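Local coordinates for protein cytosol aminopeptidase (Staphylococcus aureus subsp. aureus, PDB 3KZW) that probably removes N-terminal amino acids, leucine among them, from peptides as a metal-dependent leucyl aminopeptidase of the cytosol, at residues E433-K445 and K461-S473. Numbering follows the deposited sequence.
With NA (sodium ion), chain R.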
loop_
_atom_site.group_PDB
_atom_site.type_symbol
_atom_site.label_atom_id
_atom_site.label_comp_id
_atom_site.label_asym_id
_atom_site.label_seq_id
_atom_site.Cartn_x
_atom_site.Cartn_y
_atom_site.Cartn_z
ATOM N N GLU A 433 -23.833 -16.023 -16.605
ATOM C CA GLU A 433 -22.769 -16.861 -17.142
ATOM C C GLU A 433 -21.473 -16.092 -17.382
ATOM O O GLU A 433 -21.485 -14.956 -17.861
ATOM C CB GLU A 433 -23.219 -17.551 -18.435
ATOM C CG GLU A 433 -22.274 -18.661 -18.910
ATOM C CD GLU A 433 -22.632 -19.239 -20.276
ATOM O OE1 GLU A 433 -23.670 -18.842 -20.858
ATOM O OE2 GLU A 433 -21.861 -20.097 -20.767
ATOM N N LEU A 434 -20.363 -16.730 -17.027
ATOM C CA LEU A 434 -19.033 -16.309 -17.451
ATOM C C LEU A 434 -18.385 -17.473 -18.206
ATOM O O LEU A 434 -18.694 -18.634 -17.930
ATOM C CB LEU A 434 -18.188 -15.893 -16.245
ATOM C CG LEU A 434 -18.617 -14.664 -15.437
ATOM C CD1 LEU A 434 -17.692 -14.470 -14.254
ATOM C CD2 LEU A 434 -18.640 -13.413 -16.295
ATOM N N PRO A 435 -17.488 -17.174 -19.164
ATOM C CA PRO A 435 -16.990 -18.226 -20.051
ATOM C C PRO A 435 -15.767 -18.995 -19.540
ATOM O O PRO A 435 -15.020 -18.493 -18.700
ATOM C CB PRO A 435 -16.616 -17.452 -21.313
ATOM C CG PRO A 435 -16.212 -16.110 -20.820
ATOM C CD PRO A 435 -16.955 -15.849 -19.533
ATOM N N ILE A 436 -15.595 -20.216 -20.045
ATOM C CA ILE A 436 -14.341 -20.957 -19.928
ATOM C C ILE A 436 -13.847 -21.209 -21.349
ATOM O O ILE A 436 -14.444 -21.998 -22.089
ATOM C CB ILE A 436 -14.507 -22.309 -19.195
ATOM C CG1 ILE A 436 -15.161 -22.120 -17.823
ATOM C CG2 ILE A 436 -13.157 -23.003 -19.050
ATOM C CD1 ILE A 436 -15.646 -23.414 -17.182
ATOM N N THR A 437 -12.765 -20.535 -21.732
ATOM C CA THR A 437 -12.241 -20.635 -23.093
ATOM C C THR A 437 -10.964 -21.475 -23.170
ATOM O O THR A 437 -10.487 -21.991 -22.157
ATOM C CB THR A 437 -11.978 -19.243 -23.716
ATOM O OG1 THR A 437 -10.835 -18.643 -23.096
ATOM C CG2 THR A 437 -13.194 -18.334 -23.559
ATOM N N ALA A 438 -10.421 -21.602 -24.380
ATOM C CA ALA A 438 -9.169 -22.316 -24.617
ATOM C C ALA A 438 -8.018 -21.734 -23.797
ATOM O O ALA A 438 -7.124 -22.467 -23.368
ATOM C CB ALA A 438 -8.831 -22.305 -26.098
ATOM N N THR A 439 -8.054 -20.418 -23.583
ATOM C CA THR A 439 -7.069 -19.712 -22.765
ATOM C C THR A 439 -6.967 -20.315 -21.364
ATOM O O THR A 439 -5.871 -20.642 -20.902
ATOM C CB THR A 439 -7.409 -18.204 -22.670
ATOM O OG1 THR A 439 -7.379 -17.626 -23.980
ATOM C CG2 THR A 439 -6.416 -17.461 -21.771
ATOM N N GLU A 440 -8.116 -20.463 -20.706
ATOM C CA GLU A 440 -8.176 -20.963 -19.333
ATOM C C GLU A 440 -7.860 -22.452 -19.251
ATOM O O GLU A 440 -7.209 -22.898 -18.306
ATOM C CB GLU A 440 -9.542 -20.676 -18.709
ATOM C CG GLU A 440 -9.748 -19.232 -18.297
ATOM C CD GLU A 440 -9.992 -18.302 -19.471
ATOM O OE1 GLU A 440 -10.598 -18.736 -20.476
ATOM O OE2 GLU A 440 -9.577 -17.128 -19.385
ATOM N N ARG A 441 -8.324 -23.211 -20.241
ATOM C CA ARG A 441 -8.034 -24.644 -20.327
ATOM C C ARG A 441 -6.537 -24.923 -20.478
ATOM O O ARG A 441 -6.040 -25.952 -20.014
ATOM C CB ARG A 441 -8.831 -25.296 -21.464
ATOM C CG ARG A 441 -10.104 -25.975 -20.995
ATOM C CD ARG A 441 -10.923 -26.548 -22.142
ATOM N NE ARG A 441 -11.970 -25.626 -22.577
ATOM C CZ ARG A 441 -12.012 -25.035 -23.767
ATOM N NH1 ARG A 441 -11.071 -25.273 -24.672
ATOM N NH2 ARG A 441 -13.006 -24.210 -24.056
ATOM N N ALA A 442 -5.829 -23.995 -21.117
ATOM C CA ALA A 442 -4.386 -24.103 -21.301
ATOM C C ALA A 442 -3.599 -23.590 -20.098
ATOM O O ALA A 442 -2.588 -24.183 -19.722
ATOM C CB ALA A 442 -3.958 -23.372 -22.562
ATOM N N SER A 443 -4.063 -22.497 -19.494
ATOM C CA SER A 443 -3.296 -21.818 -18.449
ATOM C C SER A 443 -3.270 -22.544 -17.104
ATOM O O SER A 443 -2.386 -22.289 -16.282
ATOM C CB SER A 443 -3.750 -20.364 -18.280
ATOM O OG SER A 443 -5.067 -20.297 -17.768
ATOM N N ILE A 444 -4.221 -23.454 -16.883
ATOM C CA ILE A 444 -4.210 -24.283 -15.668
ATOM C C ILE A 444 -3.076 -25.306 -15.713
ATOM O O ILE A 444 -2.747 -25.929 -14.703
ATOM C CB ILE A 444 -5.570 -24.992 -15.391
ATOM C CG1 ILE A 444 -5.970 -25.910 -16.554
ATOM C CG2 ILE A 444 -6.662 -23.967 -15.071
ATOM C CD1 ILE A 444 -7.032 -26.932 -16.198
ATOM N N LYS A 445 -2.477 -25.457 -16.890
ATOM C CA LYS A 445 -1.376 -26.393 -17.099
ATOM C C LYS A 445 -0.014 -25.691 -17.132
ATOM O O LYS A 445 1.015 -26.337 -17.342
ATOM C CB LYS A 445 -1.596 -27.184 -18.393
ATOM C CG LYS A 445 -2.856 -28.056 -18.392
ATOM C CD LYS A 445 -3.192 -28.598 -19.782
ATOM C CE LYS A 445 -2.317 -29.789 -20.156
ATOM N NZ LYS A 445 -2.672 -30.347 -21.494
ATOM N N LYS A 461 -9.258 -14.277 -13.246
ATOM C CA LYS A 461 -9.008 -15.279 -12.208
ATOM C C LYS A 461 -10.215 -16.160 -11.889
ATOM O O LYS A 461 -10.052 -17.331 -11.546
ATOM C CB LYS A 461 -8.494 -14.615 -10.931
ATOM C CG LYS A 461 -7.070 -14.106 -11.022
ATOM C CD LYS A 461 -6.619 -13.498 -9.702
ATOM C CE LYS A 461 -5.145 -13.130 -9.727
ATOM N NZ LYS A 461 -4.862 -12.005 -10.660
ATOM N N ALA A 462 -11.417 -15.597 -11.998
ATOM C CA ALA A 462 -12.645 -16.361 -11.788
ATOM C C ALA A 462 -12.811 -17.429 -12.865
ATOM O O ALA A 462 -13.268 -18.538 -12.583
ATOM C CB ALA A 462 -13.857 -15.437 -11.749
ATOM N N LEU A 463 -12.424 -17.090 -14.093
ATOM C CA LEU A 463 -12.496 -18.023 -15.216
ATOM C C LEU A 463 -11.465 -19.141 -15.048
ATOM O O LEU A 463 -11.745 -20.305 -15.344
ATOM C CB LEU A 463 -12.286 -17.301 -16.555
ATOM C CG LEU A 463 -12.914 -15.934 -16.851
ATOM C CD1 LEU A 463 -12.568 -15.528 -18.268
ATOM C CD2 LEU A 463 -14.424 -15.918 -16.650
ATOM N N PHE A 464 -10.278 -18.771 -14.566
ATOM C CA PHE A 464 -9.214 -19.728 -14.271
ATOM C C PHE A 464 -9.658 -20.748 -13.220
ATOM O O PHE A 464 -9.505 -21.954 -13.418
ATOM C CB PHE A 464 -7.953 -18.997 -13.793
ATOM C CG PHE A 464 -6.780 -19.906 -13.536
ATOM C CD1 PHE A 464 -6.652 -20.575 -12.326
ATOM C CD2 PHE A 464 -5.803 -20.088 -14.505
ATOM C CE1 PHE A 464 -5.576 -21.418 -12.088
ATOM C CE2 PHE A 464 -4.718 -20.926 -14.272
ATOM C CZ PHE A 464 -4.607 -21.593 -13.063
ATOM N N ALA A 465 -10.199 -20.254 -12.107
ATOM C CA ALA A 465 -10.687 -21.111 -11.028
ATOM C C ALA A 465 -11.731 -22.114 -11.523
ATOM O O ALA A 465 -11.692 -23.293 -11.162
ATOM C CB ALA A 465 -11.251 -20.266 -9.904
ATOM N N ALA A 466 -12.653 -21.636 -12.359
ATOM C CA ALA A 466 -13.702 -22.472 -12.933
ATOM C C ALA A 466 -13.112 -23.562 -13.826
ATOM O O ALA A 466 -13.533 -24.718 -13.769
ATOM C CB ALA A 466 -14.683 -21.618 -13.714
ATOM N N SER A 467 -12.131 -23.176 -14.639
ATOM C CA SER A 467 -11.419 -24.106 -15.510
ATOM C C SER A 467 -10.711 -25.187 -14.700
ATOM O O SER A 467 -10.696 -26.353 -15.091
ATOM C CB SER A 467 -10.402 -23.354 -16.370
ATOM O OG SER A 467 -9.710 -24.236 -17.236
ATOM N N PHE A 468 -10.135 -24.789 -13.569
ATOM C CA PHE A 468 -9.434 -25.714 -12.685
ATOM C C PHE A 468 -10.383 -26.753 -12.088
ATOM O O PHE A 468 -10.087 -27.948 -12.106
ATOM C CB PHE A 468 -8.707 -24.951 -11.575
ATOM C CG PHE A 468 -7.777 -25.804 -10.758
ATOM C CD1 PHE A 468 -8.236 -26.482 -9.634
ATOM C CD2 PHE A 468 -6.436 -25.921 -11.105
ATOM C CE1 PHE A 468 -7.378 -27.272 -8.870
ATOM C CE2 PHE A 468 -5.568 -26.705 -10.349
ATOM C CZ PHE A 468 -6.041 -27.383 -9.230
ATOM N N VAL A 469 -11.518 -26.290 -11.569
ATOM C CA VAL A 469 -12.516 -27.164 -10.954
ATOM C C VAL A 469 -13.175 -28.100 -11.977
ATOM O O VAL A 469 -13.275 -29.304 -11.736
ATOM C CB VAL A 469 -13.583 -26.347 -10.178
ATOM C CG1 VAL A 469 -14.697 -27.245 -9.656
ATOM C CG2 VAL A 469 -12.933 -25.594 -9.028
ATOM N N THR A 470 -13.594 -27.549 -13.119
ATOM C CA THR A 470 -14.325 -28.319 -14.135
ATOM C C THR A 470 -13.448 -29.309 -14.895
ATOM O O THR A 470 -13.959 -30.162 -15.628
ATOM C CB THR A 470 -15.058 -27.411 -15.145
ATOM O OG1 THR A 470 -14.130 -26.481 -15.715
ATOM C CG2 THR A 470 -16.191 -26.650 -14.461
ATOM N N HIS A 471 -12.133 -29.190 -14.724
ATOM C CA HIS A 471 -11.171 -30.111 -15.328
ATOM C C HIS A 471 -11.345 -31.527 -14.790
ATOM O O HIS A 471 -11.174 -32.498 -15.521
ATOM C CB HIS A 471 -9.743 -29.623 -15.069
ATOM C CG HIS A 471 -8.677 -30.597 -15.475
ATOM N ND1 HIS A 471 -8.230 -30.718 -16.774
ATOM C CD2 HIS A 471 -7.957 -31.486 -14.747
ATOM C CE1 HIS A 471 -7.288 -31.643 -16.829
ATOM N NE2 HIS A 471 -7.103 -32.124 -15.614
ATOM N N PHE A 472 -11.710 -31.630 -13.516
ATOM C CA PHE A 472 -11.726 -32.907 -12.805
ATOM C C PHE A 472 -12.992 -33.745 -13.024
ATOM O O PHE A 472 -13.100 -34.869 -12.519
ATOM C CB PHE A 472 -11.461 -32.674 -11.314
ATOM C CG PHE A 472 -10.044 -32.271 -11.018
ATOM C CD1 PHE A 472 -9.644 -30.943 -11.143
ATOM C CD2 PHE A 472 -9.104 -33.222 -10.629
ATOM C CE1 PHE A 472 -8.330 -30.565 -10.879
ATOM C CE2 PHE A 472 -7.788 -32.855 -10.359
ATOM C CZ PHE A 472 -7.399 -31.523 -10.483
ATOM N N SER A 473 -13.933 -33.204 -13.791
ATOM C CA SER A 473 -15.165 -33.919 -14.115
ATOM C C SER A 473 -15.049 -34.698 -15.427
ATOM O O SER A 473 -15.925 -35.505 -15.758
ATOM C CB SER A 473 -16.343 -32.947 -14.185
ATOM O OG SER A 473 -16.103 -31.932 -15.143
HETATM NA NA NA R . -14.663 -30.878 -17.864
HETATM O O HOH W 1 -16.864 -31.520 -17.658
HETATM O O HOH W 2 -12.454 -30.997 -18.773
#
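Ile-444 packs against helix 461-470 through both of its branches. Its CB points at that helix and divides there. Branch CG2 lies over one face of the Phe-464 ring, 3.8 Å from the centroid and 16° off the normal, a CH-pi contact; the same methyl reaches the edge of the Phe-468 ring. Branch CG1, set between the backbone N and the carbonyl carbon (chi1 59°), passes near Ser-467 OG; beyond it, Ile-444 CD1 lies by Ser-467 O and OG and comes within 4.0 Å of His-471 CB. The Phe-464 edge is met by Ser-443, whose OG is 3.4 Å from CD2 of that ring.

Ser-467 supplies the hydrogen bond between the segments: its OG donates to Glu-440 O at 3.0 Å, a weak bond. Glu-440 CG lies 3.6 Å from Leu-463 CB; the bend at chi2 beyond it turns the carboxylate back, so that OE1 accepts from both Thr-437 N and Thr-437 OG1. Together with the weak bond from Thr-439 N to Thr-437 OG1, this makes a capping box at the start of helix 438-443. Farther along, Ile-436 CD1 and Thr-470 OG1 meet tip to tip at 3.7 Å, and Thr-470 O binds a sodium ion together with Gly-474 O.

The axes of helices 438-443 and 461-470 approach to 8.7 Å, crossing at -64°. Leu-463 and Ala-466 also touch Phe-409 of strand 406-411, Phe-464 and Phe-468 rest on Arg-369 of helix 368-380, and Glu-440 OE2 forms a salt bridge with Lys-405 of a neighbouring subunit, placing this helix pair at a subunit interface.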